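Local structure of complement C1r subcomponent (6F1D) at residues 26-31 against 95-100; 62-67 against 74-79; 15-20 against 106-111; 1-6 against 30-35. The protein is a serine protease of the complement C1 complex that cleaves and activates C1s, represented here by its second, calcium-binding CUB domain. One frame throughout, in Å; residues are numbered along the deposited sequence.

Interaction 1. Residues 26-31 against 95-100. With CA (calcium ion), chain B.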
# COMPACT_ATOMS: atom_id res chain seq x y z
N PRO A 26 -13.36 -1.32 8.50
CA PRO A 26 -13.71 0.03 8.08
C PRO A 26 -13.06 1.10 8.94
O PRO A 26 -12.47 0.82 9.98
CB PRO A 26 -15.24 0.03 8.26
CG PRO A 26 -15.45 -0.81 9.46
CD PRO A 26 -14.40 -1.90 9.38
N ASP A 27 -13.16 2.35 8.46
CA ASP A 27 -12.78 3.56 9.18
C ASP A 27 -11.31 3.58 9.55
O ASP A 27 -10.92 4.17 10.55
CB ASP A 27 -13.68 3.76 10.40
CG ASP A 27 -15.13 3.96 10.00
OD1 ASP A 27 -15.38 4.77 9.07
OD2 ASP A 27 -16.02 3.29 10.58
N LEU A 28 -10.47 2.97 8.71
CA LEU A 28 -9.05 2.93 8.96
C LEU A 28 -8.38 4.17 8.40
O LEU A 28 -8.76 4.68 7.33
CB LEU A 28 -8.42 1.73 8.28
CG LEU A 28 -8.73 0.34 8.77
CD1 LEU A 28 -7.95 -0.65 7.88
CD2 LEU A 28 -8.43 0.18 10.28
N ARG A 29 -7.34 4.62 9.08
CA ARG A 29 -6.31 5.49 8.52
C ARG A 29 -4.97 4.86 8.90
O ARG A 29 -4.44 5.13 9.98
CB ARG A 29 -6.44 6.94 9.04
CG ARG A 29 -7.87 7.33 9.41
CD ARG A 29 -8.11 8.85 9.39
NE ARG A 29 -9.12 9.27 10.37
CZ ARG A 29 -10.42 8.97 10.32
NH1 ARG A 29 -10.91 8.24 9.32
NH2 ARG A 29 -11.24 9.40 11.28
N CYS A 30 -4.46 3.99 8.03
CA CYS A 30 -3.26 3.21 8.27
C CYS A 30 -2.06 3.86 7.60
O CYS A 30 -2.16 4.31 6.45
CB CYS A 30 -3.43 1.79 7.73
SG CYS A 30 -4.83 0.96 8.39
N ASN A 31 -0.93 3.91 8.30
CA ASN A 31 0.32 4.41 7.73
C ASN A 31 1.37 3.32 7.83
O ASN A 31 1.72 2.88 8.94
CB ASN A 31 0.78 5.68 8.47
CG ASN A 31 2.14 6.18 7.97
OD1 ASN A 31 2.46 6.11 6.77
ND2 ASN A 31 2.95 6.69 8.90
N LEU A 95 3.02 4.22 2.63
CA LEU A 95 1.70 3.86 2.13
C LEU A 95 0.66 4.31 3.14
O LEU A 95 0.82 4.06 4.34
CB LEU A 95 1.56 2.37 1.89
CG LEU A 95 2.54 1.87 0.84
CD1 LEU A 95 3.73 1.36 1.59
CD2 LEU A 95 1.88 0.76 0.03
N LEU A 96 -0.37 4.99 2.66
CA LEU A 96 -1.47 5.45 3.48
C LEU A 96 -2.68 4.69 2.95
O LEU A 96 -2.95 4.74 1.76
CB LEU A 96 -1.69 6.95 3.32
CG LEU A 96 -0.59 7.90 3.76
CD1 LEU A 96 -1.18 9.31 3.80
CD2 LEU A 96 -0.05 7.45 5.12
N PHE A 97 -3.36 3.96 3.81
CA PHE A 97 -4.58 3.25 3.42
C PHE A 97 -5.74 3.82 4.23
O PHE A 97 -5.76 3.71 5.46
CB PHE A 97 -4.38 1.75 3.70
CG PHE A 97 -5.49 0.86 3.22
CD1 PHE A 97 -5.90 -0.19 4.01
CD2 PHE A 97 -6.08 1.04 1.98
CE1 PHE A 97 -6.93 -1.06 3.59
CE2 PHE A 97 -7.11 0.16 1.55
CZ PHE A 97 -7.50 -0.88 2.35
N PHE A 98 -6.73 4.40 3.54
CA PHE A 98 -7.92 4.97 4.16
C PHE A 98 -9.12 4.14 3.77
O PHE A 98 -9.29 3.83 2.59
CB PHE A 98 -8.18 6.39 3.67
CG PHE A 98 -7.06 7.37 3.94
CD1 PHE A 98 -7.00 8.04 5.15
CD2 PHE A 98 -6.11 7.66 2.96
CE1 PHE A 98 -5.99 8.96 5.41
CE2 PHE A 98 -5.09 8.60 3.21
CZ PHE A 98 -5.04 9.24 4.44
N THR A 99 -9.98 3.81 4.72
CA THR A 99 -11.18 3.07 4.36
C THR A 99 -12.37 3.72 5.01
O THR A 99 -12.28 4.32 6.10
CB THR A 99 -11.11 1.59 4.78
OG1 THR A 99 -11.08 1.50 6.21
CG2 THR A 99 -9.82 0.95 4.26
N ASP A 100 -13.51 3.59 4.37
CA ASP A 100 -14.70 4.26 4.86
C ASP A 100 -15.50 3.30 5.74
O ASP A 100 -14.98 2.28 6.18
CB ASP A 100 -15.54 4.78 3.69
CG ASP A 100 -16.18 3.65 2.85
OD1 ASP A 100 -15.93 2.44 3.10
OD2 ASP A 100 -16.94 4.00 1.90
CA CA B . -15.02 0.48 2.18
O HOH W 1 -10.89 6.68 7.31
O HOH W 2 -14.19 0.17 4.33
O HOH W 3 -14.66 -2.02 2.02

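Interaction 2. Residues 62-67 against 74-79. With CA (calcium ion), chain B.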
# COMPACT_ATOMS: atom_id res chain seq x y z
N TYR A 62 -14.26 5.84 -2.12
CA TYR A 62 -14.64 5.14 -0.89
C TYR A 62 -13.41 4.87 -0.04
O TYR A 62 -13.25 5.43 1.05
CB TYR A 62 -15.34 3.83 -1.24
CG TYR A 62 -16.68 4.01 -1.94
CD1 TYR A 62 -16.99 3.27 -3.08
CD2 TYR A 62 -17.63 4.92 -1.46
CE1 TYR A 62 -18.19 3.41 -3.71
CE2 TYR A 62 -18.84 5.06 -2.10
CZ TYR A 62 -19.11 4.28 -3.22
OH TYR A 62 -20.31 4.43 -3.86
N ASP A 63 -12.55 4.00 -0.54
CA ASP A 63 -11.34 3.58 0.15
C ASP A 63 -10.19 3.92 -0.77
O ASP A 63 -10.38 3.93 -1.99
CB ASP A 63 -11.31 2.04 0.43
CG ASP A 63 -12.54 1.54 1.14
OD1 ASP A 63 -13.24 2.33 1.81
OD2 ASP A 63 -12.85 0.33 1.02
N GLN A 64 -9.00 4.21 -0.22
CA GLN A 64 -7.88 4.61 -1.07
C GLN A 64 -6.60 4.02 -0.54
O GLN A 64 -6.36 4.09 0.67
CB GLN A 64 -7.68 6.14 -1.13
CG GLN A 64 -8.91 6.93 -1.58
CD GLN A 64 -9.93 7.18 -0.45
OE1 GLN A 64 -9.58 7.30 0.71
NE2 GLN A 64 -11.21 7.31 -0.83
N LEU A 65 -5.73 3.56 -1.43
CA LEU A 65 -4.33 3.27 -1.09
C LEU A 65 -3.44 4.32 -1.78
O LEU A 65 -3.44 4.42 -3.01
CB LEU A 65 -3.93 1.86 -1.53
CG LEU A 65 -2.46 1.52 -1.21
CD1 LEU A 65 -2.30 1.63 0.32
CD2 LEU A 65 -2.15 0.08 -1.68
N GLN A 66 -2.73 5.13 -1.01
CA GLN A 66 -1.90 6.19 -1.56
C GLN A 66 -0.45 5.84 -1.28
O GLN A 66 -0.14 5.34 -0.20
CB GLN A 66 -2.23 7.54 -0.93
CG GLN A 66 -3.69 7.82 -0.83
CD GLN A 66 -3.93 9.20 -0.33
OE1 GLN A 66 -3.07 9.79 0.38
NE2 GLN A 66 -5.08 9.76 -0.66
N ILE A 67 0.42 6.06 -2.26
CA ILE A 67 1.83 5.69 -2.14
C ILE A 67 2.69 6.93 -2.34
O ILE A 67 2.48 7.68 -3.30
CB ILE A 67 2.20 4.59 -3.14
CG1 ILE A 67 1.24 3.40 -2.93
CG2 ILE A 67 3.69 4.26 -3.01
CD1 ILE A 67 1.62 2.09 -3.62
N ILE A 74 3.12 9.22 -5.57
CA ILE A 74 3.34 8.50 -6.83
C ILE A 74 2.16 7.60 -7.19
O ILE A 74 2.33 6.67 -7.96
CB ILE A 74 4.65 7.69 -6.81
CG1 ILE A 74 4.59 6.61 -5.71
CG2 ILE A 74 5.87 8.62 -6.64
CD1 ILE A 74 5.72 5.65 -5.74
N GLY A 75 0.98 7.83 -6.63
CA GLY A 75 -0.17 7.06 -7.06
C GLY A 75 -1.25 6.92 -6.00
O GLY A 75 -0.95 6.86 -4.81
N GLU A 76 -2.52 6.96 -6.41
CA GLU A 76 -3.63 6.58 -5.55
C GLU A 76 -4.38 5.43 -6.22
O GLU A 76 -4.69 5.52 -7.41
CB GLU A 76 -4.60 7.75 -5.32
CG GLU A 76 -5.94 7.28 -4.71
CD GLU A 76 -6.90 8.44 -4.35
OE1 GLU A 76 -6.67 9.13 -3.32
OE2 GLU A 76 -7.91 8.63 -5.09
N PHE A 77 -4.66 4.37 -5.48
CA PHE A 77 -5.10 3.12 -6.10
C PHE A 77 -6.36 2.58 -5.44
O PHE A 77 -6.52 2.65 -4.22
CB PHE A 77 -3.97 2.08 -6.05
CG PHE A 77 -2.69 2.52 -6.74
CD1 PHE A 77 -2.60 2.46 -8.11
CD2 PHE A 77 -1.59 3.00 -6.02
CE1 PHE A 77 -1.44 2.86 -8.76
CE2 PHE A 77 -0.43 3.38 -6.67
CZ PHE A 77 -0.36 3.30 -8.03
N CYS A 78 -7.26 2.01 -6.26
CA CYS A 78 -8.40 1.24 -5.77
C CYS A 78 -8.80 0.27 -6.87
O CYS A 78 -8.16 0.20 -7.91
CB CYS A 78 -9.58 2.14 -5.34
SG CYS A 78 -10.23 3.13 -6.70
N GLY A 79 -9.84 -0.51 -6.61
CA GLY A 79 -10.32 -1.45 -7.63
C GLY A 79 -9.70 -2.83 -7.52
O GLY A 79 -9.15 -3.22 -6.48
CA CA B . -15.02 0.48 2.18
O HOH W 2 -14.19 0.17 4.33
O HOH W 3 -14.66 -2.02 2.02

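Interaction 3. Residues 15-20 against 106-111. With NA (sodium ion), chain C.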
# COMPACT_ATOMS: atom_id res chain seq x y z
N ILE A 15 4.06 -6.49 3.03
CA ILE A 15 3.19 -5.55 3.73
C ILE A 15 1.79 -5.82 3.21
O ILE A 15 1.61 -5.95 2.00
CB ILE A 15 3.60 -4.09 3.42
CG1 ILE A 15 5.11 -3.92 3.61
CG2 ILE A 15 2.73 -3.13 4.24
CD1 ILE A 15 5.60 -2.49 3.43
N SER A 16 0.79 -5.89 4.10
CA SER A 16 -0.56 -6.10 3.59
C SER A 16 -1.56 -5.34 4.45
O SER A 16 -1.28 -4.93 5.58
CB SER A 16 -0.89 -7.60 3.53
OG SER A 16 -0.82 -8.19 4.82
N SER A 17 -2.76 -5.17 3.91
CA SER A 17 -3.86 -4.65 4.68
C SER A 17 -4.28 -5.63 5.79
O SER A 17 -4.06 -6.83 5.72
CB SER A 17 -5.05 -4.34 3.78
OG SER A 17 -5.38 -5.45 2.96
N LEU A 18 -4.94 -5.08 6.81
CA LEU A 18 -5.35 -5.89 7.95
C LEU A 18 -6.29 -7.02 7.53
O LEU A 18 -7.24 -6.81 6.77
CB LEU A 18 -6.04 -5.00 8.97
CG LEU A 18 -5.10 -4.15 9.81
CD1 LEU A 18 -5.91 -3.13 10.59
CD2 LEU A 18 -4.26 -5.03 10.75
N GLU A 19 -6.01 -8.23 8.01
CA GLU A 19 -6.83 -9.41 7.76
C GLU A 19 -6.80 -9.89 6.31
O GLU A 19 -7.65 -10.68 5.89
CB GLU A 19 -8.28 -9.19 8.23
CG GLU A 19 -8.40 -9.05 9.72
CD GLU A 19 -8.17 -10.38 10.38
OE1 GLU A 19 -6.98 -10.79 10.52
OE2 GLU A 19 -9.17 -11.05 10.75
N TYR A 20 -5.84 -9.45 5.51
CA TYR A 20 -5.72 -9.96 4.14
C TYR A 20 -5.59 -11.49 4.15
O TYR A 20 -4.79 -12.02 4.93
CB TYR A 20 -4.49 -9.34 3.50
CG TYR A 20 -4.21 -9.76 2.08
CD1 TYR A 20 -4.75 -9.06 1.01
CD2 TYR A 20 -3.40 -10.88 1.81
CE1 TYR A 20 -4.47 -9.44 -0.30
CE2 TYR A 20 -3.15 -11.28 0.50
CZ TYR A 20 -3.66 -10.52 -0.54
OH TYR A 20 -3.43 -10.87 -1.85
N ARG A 106 -11.26 -7.58 -0.30
CA ARG A 106 -10.22 -8.46 0.21
C ARG A 106 -8.94 -7.72 0.58
O ARG A 106 -8.17 -8.24 1.40
CB ARG A 106 -9.93 -9.57 -0.79
CG ARG A 106 -11.17 -10.47 -1.03
CD ARG A 106 -10.91 -11.48 -2.09
NE ARG A 106 -10.34 -12.67 -1.50
CZ ARG A 106 -9.90 -13.71 -2.21
NH1 ARG A 106 -9.99 -13.68 -3.54
NH2 ARG A 106 -9.39 -14.77 -1.59
N GLY A 107 -8.67 -6.54 -0.01
CA GLY A 107 -7.50 -5.75 0.41
C GLY A 107 -6.28 -5.93 -0.49
O GLY A 107 -6.40 -6.32 -1.66
N TRP A 108 -5.08 -5.71 0.04
CA TRP A 108 -3.92 -5.72 -0.85
C TRP A 108 -2.76 -6.30 -0.08
O TRP A 108 -2.74 -6.29 1.16
CB TRP A 108 -3.59 -4.30 -1.34
CG TRP A 108 -3.52 -3.35 -0.19
CD1 TRP A 108 -4.57 -2.64 0.34
CD2 TRP A 108 -2.39 -3.04 0.64
NE1 TRP A 108 -4.14 -1.87 1.39
CE2 TRP A 108 -2.82 -2.12 1.62
CE3 TRP A 108 -1.03 -3.44 0.64
CZ2 TRP A 108 -1.97 -1.59 2.58
CZ3 TRP A 108 -0.20 -2.91 1.61
CH2 TRP A 108 -0.67 -1.99 2.56
N LYS A 109 -1.76 -6.76 -0.83
CA LYS A 109 -0.53 -7.25 -0.24
C LYS A 109 0.57 -6.97 -1.26
O LYS A 109 0.35 -7.19 -2.46
CB LYS A 109 -0.62 -8.75 0.04
CG LYS A 109 0.66 -9.41 0.54
CD LYS A 109 0.33 -10.77 1.14
CE LYS A 109 1.58 -11.55 1.49
NZ LYS A 109 1.22 -12.92 2.00
N LEU A 110 1.73 -6.55 -0.79
CA LEU A 110 2.87 -6.27 -1.66
C LEU A 110 4.11 -6.88 -1.04
O LEU A 110 4.16 -7.15 0.17
CB LEU A 110 3.09 -4.76 -1.86
CG LEU A 110 3.48 -3.93 -0.66
CD1 LEU A 110 5.00 -3.98 -0.44
CD2 LEU A 110 3.07 -2.44 -0.91
N ARG A 111 5.10 -7.13 -1.89
CA ARG A 111 6.46 -7.43 -1.47
C ARG A 111 7.35 -6.29 -1.93
O ARG A 111 7.31 -5.90 -3.10
CB ARG A 111 6.97 -8.74 -2.06
CG ARG A 111 8.45 -9.03 -1.73
CD ARG A 111 8.79 -10.53 -1.75
NE ARG A 111 10.09 -10.78 -1.12
CZ ARG A 111 11.21 -10.99 -1.80
NH1 ARG A 111 11.20 -11.03 -3.14
NH2 ARG A 111 12.33 -11.20 -1.14
NA NA C . -7.41 -6.99 4.12

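Interaction 4. Residues 1-6 against 30-35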
# COMPACT_ATOMS: atom_id res chain seq x y z
N ALA A 1 -11.04 -3.01 13.27
CA ALA A 1 -9.97 -3.67 13.99
C ALA A 1 -8.97 -2.65 14.56
O ALA A 1 -9.23 -2.03 15.60
CB ALA A 1 -9.27 -4.71 13.09
N GLU A 2 -7.85 -2.44 13.88
CA GLU A 2 -6.70 -1.79 14.49
C GLU A 2 -6.40 -0.44 13.85
O GLU A 2 -7.31 0.29 13.42
CB GLU A 2 -5.49 -2.73 14.35
CG GLU A 2 -5.64 -4.08 15.01
CD GLU A 2 -5.44 -5.23 14.03
OE1 GLU A 2 -4.46 -5.99 14.18
OE2 GLU A 2 -6.30 -5.42 13.13
N CYS A 3 -5.12 -0.06 13.93
CA CYS A 3 -4.25 0.39 12.85
C CYS A 3 -3.27 1.42 13.38
O CYS A 3 -3.37 2.62 13.11
CB CYS A 3 -4.99 0.91 11.61
SG CYS A 3 -3.95 0.40 10.16
N SER A 4 -2.32 0.92 14.15
CA SER A 4 -1.11 1.66 14.45
C SER A 4 -0.22 1.69 13.21
O SER A 4 -0.28 0.79 12.36
CB SER A 4 -0.38 1.01 15.61
OG SER A 4 -0.50 -0.40 15.51
N SER A 5 0.58 2.74 13.11
CA SER A 5 1.57 2.82 12.05
C SER A 5 2.54 1.65 12.15
O SER A 5 2.79 1.12 13.23
CB SER A 5 2.31 4.16 12.14
OG SER A 5 3.11 4.19 13.30
N GLU A 6 3.06 1.24 11.01
CA GLU A 6 4.02 0.16 10.97
C GLU A 6 5.26 0.63 10.22
O GLU A 6 5.16 1.42 9.28
CB GLU A 6 3.38 -1.09 10.33
CG GLU A 6 4.21 -2.41 10.41
CD GLU A 6 5.14 -2.57 11.63
OE1 GLU A 6 6.31 -3.01 11.45
OE2 GLU A 6 4.72 -2.30 12.77
N CYS A 30 -4.46 3.99 8.03
CA CYS A 30 -3.26 3.21 8.27
C CYS A 30 -2.06 3.86 7.60
O CYS A 30 -2.16 4.31 6.45
CB CYS A 30 -3.43 1.79 7.73
SG CYS A 30 -4.83 0.96 8.39
N ASN A 31 -0.93 3.91 8.30
CA ASN A 31 0.32 4.41 7.73
C ASN A 31 1.37 3.32 7.83
O ASN A 31 1.72 2.88 8.94
CB ASN A 31 0.78 5.68 8.47
CG ASN A 31 2.14 6.18 7.97
OD1 ASN A 31 2.46 6.11 6.77
ND2 ASN A 31 2.95 6.69 8.90
N TYR A 32 1.92 2.91 6.70
CA TYR A 32 3.00 1.95 6.62
C TYR A 32 4.23 2.66 6.07
O TYR A 32 4.16 3.27 5.01
CB TYR A 32 2.65 0.81 5.66
CG TYR A 32 1.32 0.14 5.95
CD1 TYR A 32 1.28 -1.06 6.63
CD2 TYR A 32 0.12 0.68 5.49
CE1 TYR A 32 0.06 -1.70 6.90
CE2 TYR A 32 -1.11 0.04 5.73
CZ TYR A 32 -1.11 -1.14 6.44
OH TYR A 32 -2.31 -1.78 6.70
N SER A 33 5.34 2.60 6.78
CA SER A 33 6.56 3.26 6.31
C SER A 33 7.63 2.22 6.02
O SER A 33 7.82 1.29 6.82
CB SER A 33 7.09 4.27 7.36
OG SER A 33 6.10 5.25 7.66
N ILE A 34 8.37 2.42 4.94
CA ILE A 34 9.56 1.64 4.63
C ILE A 34 10.75 2.58 4.65
O ILE A 34 10.72 3.63 3.99
CB ILE A 34 9.46 0.98 3.25
CG1 ILE A 34 8.12 0.28 3.11
CG2 ILE A 34 10.67 0.01 3.06
CD1 ILE A 34 7.94 -0.32 1.69
N ARG A 35 11.78 2.23 5.40
CA ARG A 35 12.96 3.09 5.49
C ARG A 35 14.17 2.18 5.39
O ARG A 35 14.37 1.33 6.26
CB ARG A 35 12.99 3.88 6.80
CG ARG A 35 11.82 4.91 6.95
CD ARG A 35 12.08 6.09 6.03
NE ARG A 35 11.11 7.17 6.16
CZ ARG A 35 9.84 7.11 5.75
NH1 ARG A 35 9.37 5.99 5.17
NH2 ARG A 35 9.05 8.19 5.92
O HOH W 4 4.56 4.29 9.77

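Interaction 1. Residues 26-31 against 95-100
Leu28 and Thr99 lie side by side with their side chains pointing the same way, joined through the threonine hydroxyl: Thr99 OG1 accepts the N-H of Leu28 at 3.0 Å (165° at the hydrogen) and lies 3.4 Å from Leu28 CB. With OG1 between the backbone N and the carbonyl carbon (chi1 66°), the methyl CG2 of Thr99 is left to rest 3.5 Å above the plane of the Phe97 ring, offset toward its rim. A valine in place of Thr99 would probably leave the Leu28 N-H without its acceptor and the carbonyl of Pro25, the hydroxyl's second partner, without its donor. Next along, Cys30 and Phe97 form an antiparallel hydrogen-bonded pair inside the five-stranded sheet of the CUB sandwich; their CB atoms stand 4.1 Å apart on its inner face, where Phe97 also meets Trp108 and Tyr24 edge-to-face. The other face carries Arg29 beside Phe98, then Asn31 and Leu96, whose side chains cross obliquely, Asn31 OD1 lying 3.3 Å from Leu96 CD2. Beyond the strands, Asp27 N bonds to Asp100 O at 2.9 Å from above the carbonyl plane, and the same oxygen accepts a water that, like Asp100 OD1, binds the calcium ion.

Interaction 2. Residues 62-67 against 74-79
Leu65 and Phe77 exchange both backbone hydrogen bonds as the antiparallel pair near the open end of the 64-69/72-77 hairpin, the short strand axes coming within 4.6 Å at 172°. Further on, Ile67 O takes the N-H of Ile74 while Ile67 N bonds to Gly75 O, so two residues face one in a beta bulge. On the outer face, Glu76 lies alongside both Gln64 and Gln66. Its CG is anti to the backbone N (chi1 166°), and the extended chain brings OE1 3.6 Å from Gln64 CG and 3.2 Å from Gln66 NE2, which donates nearly in line with the C-O bond. A leucine in place of Gln66 would probably leave Glu76 OE1 without this N-H and the Tyr68 hydroxyl without the amide oxygen it bonds to. On the other face, Ile67 crosses the Phe77 side chain at about a right angle, CD1 3.9 Å from Phe77 CE2, and its CG2 meets Ile74 CD1 at 3.7 Å. Asp63, just before the strand, grips calcium with both carboxylate oxygens, OD2 also bonding to Tyr24 OH. Glu76 OE1 is thus met by a neutral amide, which probably offsets its charge only in part, the opposite face being apolar.

Interaction 3. Residues 15-20 against 106-111
The sodium site of this CUB domain lies where Ser17 meets Trp108, at the mouth of the antiparallel pairing between strands 13-16 and 109-116. A type II beta turn from Ser17 to Tyr20 supplies two ligands to the ion, which Ser17 OG binds at 2.8 Å and Leu18 O at 2.7 Å. The same hydroxyl oxygen accepts the N-H of Trp108 at 2.9 Å, so one atom ties turn, metal and opposing chain together; Ser17 OG lies between the backbone N and the carbonyl carbon (chi1 51°), facing that chain. Gly107 leaves room for it, since a CB there would clash with Ser17 OG. The indole of Trp108 folds back over residues 15-17: Ser17 N sits above the centre of one face, and Ser17 CB makes a CH-pi contact 3.8 Å from the centroid of the five-membered ring. At the far rim, Ile15 CG2 touches Trp108 CZ3 at 3.9 Å. Tyr20 is served differently, Lys109 CB lying over one ring face, 3.7 Å from the centroid and 17° off its normal, while the C of Gly107 comes at the ring edge and Tyr20 OH bonds to Pro49 O. Ile15 and Leu110 close the regular end as a hydrogen-bonded pair. Inward, Trp108 meets Phe97 and Tyr32 of the facing sheet edge-to-face and touches Phe46 of neighbouring strand 40-46, while Ile15 packs on Tyr32 and Ile34 of strand 29-35.

Interaction 4. Residues 1-6 against 30-35
Cys3 is joined to Cys30 by a disulfide, and Glu6 pairs with Tyr32 in a parallel bridge that adds the N-terminal chain to the edge of the five-stranded CUB sheet. From Cys3 onward the arriving chain runs nearly parallel to strand 29-35, the end-to-end directions of the touching parts differing by 2°. The tight part is at Glu6, whose N and O straddle Tyr32: Glu6 N donates to Asn31 O at 3.0 Å, and Ser33 N donates to Glu6 O at 2.8 Å. The Asn31 carbonyl oxygen also meets Ser5 CA at 3.1 Å in a CA-H...O contact. At the bridge, Glu6 CB comes within 4.3 Å of Tyr32 CD1, the tyrosine ring being held from the core by an edge-to-face contact with Trp108. Cys30 SG lies beside its own backbone N (chi1 -56°) and reaches Cys3 SG, which touches Leu18, while Cys3 CB packs on Leu28.

The looser side is the N-terminal end. Residues 1-4 are poorly ordered, so the disulfide holds a probably mobile segment and its exact torsions deserve caution. Ser4 points away from the strand, the exposed Ser5 side chain approaches it through CB, 3.5 Å from Asn31 O, and the Glu6 carboxylate leads off from the strand. At this margin a water donates to Glu6 O at 3.0 Å and to Ser33 OG at 2.8 Å, the serine hydroxyl having Asp94 OD1 as its further partner.

How the interactions relate
Interactions 1, 2 and 4 belong to one sheet, with strand 92-98 lying between strands 29-35 and 64-69; probable hydrogen bonds of 2.8 Å, Leu96 O to Gln66 N and Leu95 N to Tyr32 O, join 1 to 2 and 1 to 4. Interactions 2 and 4, on its two outer margins, do not touch, their nearest atoms about 6 Å apart. Interaction 3 supplies the facing sheet, Trp108 NE1 lying 3.6 Å from Phe97 CD2 and Ile15 CG2 3.5 Å from Tyr32 CD1. The calcium ion is shared by interactions 1 and 2 through Asp100 and Asp63, completed by Glu53, Ser102 and two waters; sodium belongs to interaction 3.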